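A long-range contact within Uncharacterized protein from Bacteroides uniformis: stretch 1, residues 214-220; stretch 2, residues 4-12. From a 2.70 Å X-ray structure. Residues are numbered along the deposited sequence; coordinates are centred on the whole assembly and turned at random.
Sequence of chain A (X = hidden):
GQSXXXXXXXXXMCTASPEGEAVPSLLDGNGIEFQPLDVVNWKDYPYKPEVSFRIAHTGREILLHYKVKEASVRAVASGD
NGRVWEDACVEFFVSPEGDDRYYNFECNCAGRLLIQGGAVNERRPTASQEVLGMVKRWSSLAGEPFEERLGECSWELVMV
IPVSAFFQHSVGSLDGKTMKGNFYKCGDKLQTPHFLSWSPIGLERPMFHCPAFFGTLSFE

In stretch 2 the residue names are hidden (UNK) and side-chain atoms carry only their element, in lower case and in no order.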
ATOM      1  N   PHE A 214       8.099   4.001  10.595  1.00 59.19           N
ATOM      2  CA  PHE A 214       8.339   3.381   9.293  1.00 58.15           C
ATOM      3  C   PHE A 214       9.586   2.507   9.322  1.00 57.04           C
ATOM      4  O   PHE A 214      10.539   2.797  10.044  1.00 70.95           O
ATOM      5  CB  PHE A 214       8.620   4.387   8.159  1.00 66.21           C
ATOM      6  CG  PHE A 214       7.459   5.253   7.715  1.00 62.70           C
ATOM      7  CD1 PHE A 214       6.120   4.933   7.939  1.00 57.89           C
ATOM      8  CD2 PHE A 214       7.748   6.373   6.919  1.00 68.69           C
ATOM      9  CE1 PHE A 214       5.111   5.773   7.466  1.00 66.10           C
ATOM     10  CE2 PHE A 214       6.741   7.202   6.431  1.00 68.62           C
ATOM     11  CZ  PHE A 214       5.418   6.903   6.705  1.00 71.34           C
ATOM     12  N   GLY A 215       9.565   1.465   8.492  1.00 60.81           N
ATOM     13  CA  GLY A 215      10.685   0.553   8.299  1.00 61.54           C
ATOM     14  C   GLY A 215      11.537   1.113   7.185  1.00 60.45           C
ATOM     15  O   GLY A 215      11.227   2.184   6.647  1.00 53.28           O
ATOM     16  N   THR A 216      12.593   0.373   6.846  1.00 63.74           N
ATOM     17  CA  THR A 216      13.559   0.768   5.823  1.00 66.79           C
ATOM     18  C   THR A 216      13.376  -0.070   4.557  1.00 64.77           C
ATOM     19  O   THR A 216      13.155  -1.283   4.629  1.00 64.97           O
ATOM     20  CB  THR A 216      14.994   0.632   6.358  1.00 71.37           C
ATOM     21  OG1 THR A 216      15.115   1.427   7.546  1.00 76.91           O
ATOM     22  CG2 THR A 216      16.030   1.099   5.321  1.00 72.14           C
ATOM     23  N   LEU A 217      13.474   0.596   3.408  1.00 65.54           N
ATOM     24  CA  LEU A 217      13.304  -0.021   2.094  1.00 61.45           C
ATOM     25  C   LEU A 217      14.550   0.243   1.264  1.00 68.09           C
ATOM     26  O   LEU A 217      14.764   1.371   0.815  1.00 70.04           O
ATOM     27  CB  LEU A 217      12.069   0.560   1.409  1.00 55.30           C
ATOM     28  CG  LEU A 217      10.748   0.429   2.177  1.00 55.93           C
ATOM     29  CD1 LEU A 217       9.638   1.121   1.399  1.00 65.12           C
ATOM     30  CD2 LEU A 217      10.370  -1.017   2.453  1.00 53.25           C
ATOM     31  N   SER A 218      15.371  -0.799   1.093  1.00 73.64           N
ATOM     32  CA  SER A 218      16.626  -0.730   0.337  1.00 74.06           C
ATOM     33  C   SER A 218      16.407  -1.221  -1.102  1.00 67.58           C
ATOM     34  O   SER A 218      16.318  -2.423  -1.358  1.00 64.34           O
ATOM     35  CB  SER A 218      17.718  -1.546   1.037  1.00 73.22           C
ATOM     36  OG  SER A 218      17.883  -1.085   2.366  1.00 71.87           O
ATOM     37  N   PHE A 219      16.319  -0.269  -2.027  1.00 67.58           N
ATOM     38  CA  PHE A 219      16.163  -0.559  -3.444  1.00 70.63           C
ATOM     39  C   PHE A 219      17.521  -0.976  -4.019  1.00 76.79           C
ATOM     40  O   PHE A 219      18.515  -0.257  -3.850  1.00 80.54           O
ATOM     41  CB  PHE A 219      15.594   0.651  -4.195  1.00 71.63           C
ATOM     42  CG  PHE A 219      14.178   1.001  -3.801  1.00 66.11           C
ATOM     43  CD1 PHE A 219      13.913   1.788  -2.680  1.00 68.43           C
ATOM     44  CD2 PHE A 219      13.105   0.550  -4.551  1.00 61.84           C
ATOM     45  CE1 PHE A 219      12.611   2.114  -2.322  1.00 61.15           C
ATOM     46  CE2 PHE A 219      11.800   0.868  -4.193  1.00 59.99           C
ATOM     47  CZ  PHE A 219      11.554   1.651  -3.078  1.00 61.95           C
ATOM     48  N   GLU A 220      17.543  -2.148  -4.667  1.00 73.94           N
ATOM     49  CA  GLU A 220      18.730  -2.710  -5.325  1.00 79.24           C
ATOM     50  C   GLU A 220      19.138  -1.801  -6.493  1.00 82.52           C
ATOM     51  O   GLU A 220      18.285  -1.180  -7.140  1.00 79.23           O
ATOM     52  CB  GLU A 220      18.428  -4.137  -5.834  1.00 88.26           C
ATOM     53  CG  GLU A 220      19.590  -4.894  -6.487  1.00107.25           C
ATOM     54  CD  GLU A 220      19.166  -6.137  -7.276  1.00107.61           C
ATOM     55  OE1 GLU A 220      18.127  -6.758  -6.967  1.00 93.95           O
ATOM     56  OE2 GLU A 220      19.897  -6.505  -8.221  1.00107.26           O
ATOM     57  OXT GLU A 220      20.327  -1.666  -6.808  1.00 80.03           O
ATOM     58  N   UNK A   4      12.881  -0.175  13.390  1.00 90.97           N
ATOM     59  CA  UNK A   4      11.879  -0.776  12.535  1.00 81.12           C
ATOM     60  C   UNK A   4      12.494  -1.882  11.713  1.00 79.58           C
ATOM     61  O   UNK A   4      13.708  -2.105  11.750  1.00 78.99           O
ATOM     62  N   UNK A   5      11.634  -2.572  10.970  1.00 73.41           N
ATOM     63  CA  UNK A   5      12.044  -3.654  10.075  1.00 70.27           C
ATOM     64  C   UNK A   5      12.764  -3.122   8.827  1.00 71.87           C
ATOM     65  O   UNK A   5      12.771  -1.917   8.553  1.00 68.77           O
ATOM     66  c   UNK A   5      10.840  -4.504   9.640  1.00 69.11           C
ATOM     67  c   UNK A   5       8.423  -7.089  11.191  1.00 70.64           C
ATOM     68  n   UNK A   5       7.197  -7.718  10.628  1.00 69.10           N
ATOM     69  c   UNK A   5      10.212  -5.349  10.740  1.00 70.93           C
ATOM     70  c   UNK A   5       9.081  -6.194  10.161  1.00 68.97           C
ATOM     71  N   UNK A   6      13.368  -4.049   8.083  1.00 74.24           N
ATOM     72  CA  UNK A   6      14.085  -3.743   6.856  1.00 69.99           C
ATOM     73  C   UNK A   6      13.700  -4.706   5.719  1.00 68.55           C
ATOM     74  O   UNK A   6      13.391  -5.887   5.954  1.00 66.48           O
ATOM     75  c   UNK A   6      15.585  -3.718   7.109  1.00 71.41           C
ATOM     76  o   UNK A   6      15.860  -2.677   8.026  1.00 77.33           O
ATOM     77  N   UNK A   7      13.720  -4.169   4.499  1.00 60.59           N
ATOM     78  CA  UNK A   7      13.412  -4.896   3.277  1.00 61.54           C
ATOM     79  C   UNK A   7      14.335  -4.573   2.133  1.00 66.18           C
ATOM     80  O   UNK A   7      14.689  -3.407   1.943  1.00 68.92           O
ATOM     81  c   UNK A   7      11.999  -4.563   2.780  1.00 61.55           C
ATOM     82  c   UNK A   7       9.644  -5.067   2.290  1.00 55.71           C
ATOM     83  c   UNK A   7      11.338  -6.925   2.197  1.00 71.80           C
ATOM     84  c   UNK A   7      10.923  -5.626   2.896  1.00 62.42           C
ATOM     85  N   UNK A   8      14.653  -5.608   1.349  1.00 77.39           N
ATOM     86  CA  UNK A   8      15.402  -5.483   0.107  1.00 80.96           C
ATOM     87  C   UNK A   8      14.352  -5.517  -1.001  1.00 70.85           C
ATOM     88  O   UNK A   8      13.577  -6.474  -1.103  1.00 71.76           O
ATOM     89  o   UNK A   8      17.357  -6.586   0.954  1.00 98.85           O
ATOM     90  c   UNK A   8      16.393  -6.627  -0.073  1.00 82.75           C
ATOM     91  N   UNK A   9      14.306  -4.447  -1.790  1.00 64.92           N
ATOM     92  CA  UNK A   9      13.406  -4.331  -2.918  1.00 61.20           C
ATOM     93  C   UNK A   9      14.268  -4.704  -4.124  1.00 60.90           C
ATOM     94  O   UNK A   9      15.058  -3.882  -4.600  1.00 57.60           O
ATOM     95  c   UNK A   9      12.180  -2.512  -1.703  1.00 62.25           C
ATOM     96  c   UNK A   9      12.822  -2.911  -3.023  1.00 61.50           C
ATOM     97  c   UNK A   9      11.798  -2.839  -4.146  1.00 66.68           C
ATOM     98  N   UNK A  10      14.129  -5.950  -4.588  1.00 59.62           N
ATOM     99  CA  UNK A  10      14.904  -6.462  -5.733  1.00 58.93           C
ATOM    100  C   UNK A  10      14.499  -5.758  -7.028  1.00 57.27           C
ATOM    101  O   UNK A  10      13.339  -5.357  -7.174  1.00 57.58           O
ATOM    102  c   UNK A  10      16.859  -8.989  -4.977  1.00 97.18           C
ATOM    103  c   UNK A  10      15.343  -8.861  -4.812  1.00 71.54           C
ATOM    104  n   UNK A  10      17.504  -9.497  -2.612  1.00108.48           N
ATOM    105  c   UNK A  10      14.722  -7.983  -5.899  1.00 62.08           C
ATOM    106  c   UNK A  10      17.484  -9.992  -4.017  1.00103.87           C
ATOM    107  N   UNK A  11      15.461  -5.578  -7.941  1.00 64.06           N
ATOM    108  CA  UNK A  11      15.192  -4.957  -9.244  1.00 62.21           C
ATOM    109  C   UNK A  11      14.753  -6.009 -10.257  1.00 61.20           C
ATOM    110  O   UNK A  11      15.323  -7.094 -10.313  1.00 63.45           O
ATOM    111  c   UNK A  11      16.500  -1.619 -12.739  1.00 71.40           C
ATOM    112  c   UNK A  11      17.106  -2.506 -11.652  1.00 69.02           C
ATOM    113  n   UNK A  11      17.480  -0.775 -13.478  1.00 76.05           N
ATOM    114  c   UNK A  11      16.400  -4.206  -9.829  1.00 62.81           C
ATOM    115  c   UNK A  11      16.006  -3.353 -11.046  1.00 63.21           C
ATOM    116  N   UNK A  12      13.770  -5.632 -11.073  1.00 61.06           N
ATOM    117  CA  UNK A  12      13.242  -6.431 -12.175  1.00 56.09           C
ATOM    118  C   UNK A  12      13.439  -5.598 -13.454  1.00 58.31           C
ATOM    119  O   UNK A  12      13.189  -4.396 -13.442  1.00 62.60           O
ATOM    120  c   UNK A  12      11.137  -7.482 -13.076  1.00 57.96           C
ATOM    121  c   UNK A  12      11.769  -6.773 -11.898  1.00 55.36           C
ATOM    122  c   UNK A  12      11.670  -7.628 -10.633  1.00 60.11           C
TER

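Position 4 has backbone atoms and nothing beyond CA, so it is Gly-4. Its CA lies 4.6 Å from the CA of Gly-215, and a CB built here would point toward stretch 1 and sit only 3.1 Å from Phe-214 O, a tight fit that the bare backbone avoids.

Position 5 carries four carbons in a row ending in a nitrogen, an extended chain that leads away from stretch 1. The length and terminal nitrogen identify Lys-5, whose NZ is hydrogen-bonded elsewhere in the structure. Its backbone makes the contact here: the O of position 5 accepts a hydrogen bond from Thr-216 N at 2.9 Å. The same oxygen lies 3.2 Å from Gly-215 CA and would be 2.8 Å from an ideal CB on that glycine, a clash.

At position 6 one carbon is followed by one oxygen, with no branch, and this side-chain oxygen lies 3.8 Å from Thr-216 CB. This is Ser-6, lying on the same face of the sheet as Thr-216.

Position 7 has four carbons, forked at the second, and its CB lies 3.9 Å from Leu-217 CD2. The fork beyond CB, rather than at it, gives Leu-7, with chi1 at -109°, between the usual wells. Its backbone bonds in both directions: Leu-7 N donates to Thr-216 O at 2.9 Å, and Leu-7 O accepts from Ser-218 N at 2.8 Å.

Position 8 again shows one carbon and one oxygen, and its CA makes a CA-H...O contact of 3.5 Å with Ser-218 O. It is Ser-8, which pairs with Ser-218 mainly through the backbone.

Position 9 has three carbons, two of them attached to CB, and packs against the aromatic ring of Phe-219. Branching at CB with carbon alone marks Val-9. Its CG1 comes within 3.7 Å of Phe-219 CD2, while CG2 lies over one face of the ring and 4.4 Å from Leu-217 CB. Val-9 N donates to Ser-218 O at 2.9 Å.

Position 10 bears four carbons in a row and a terminal nitrogen, and the third of these carbons lies 3.2 Å from Glu-220 OE1. This is Lys-10, its chain bent at chi2 (m).

Position 11 has the same composition in an extended chain whose end leads away, and its backbone N donates to Glu-220 OE1 at 3.1 Å. It is Lys-11, with NZ bonded elsewhere in the structure.

Position 12 has three carbons forked at CB, pointing away from stretch 1 and out of contact with it: Val-12.

The contact is a pairing of parallel strands, 208 residues apart at the least, in which backbone hydrogen bonds alternate in direction between the two strands. Glu-220 N to Val-9 O, at 3.0 Å, completes the ladder, and the side-chain carboxylate of Glu-220, through OE1, extends it to the backbone N of Lys-11. Thr-216, Ser-218, Ser-6 and Ser-8 share one face; Leu-217, Phe-219, Leu-7 and Val-9 form the apolar other.

Stretch 2, residues 4-12: GKSLSVKKV
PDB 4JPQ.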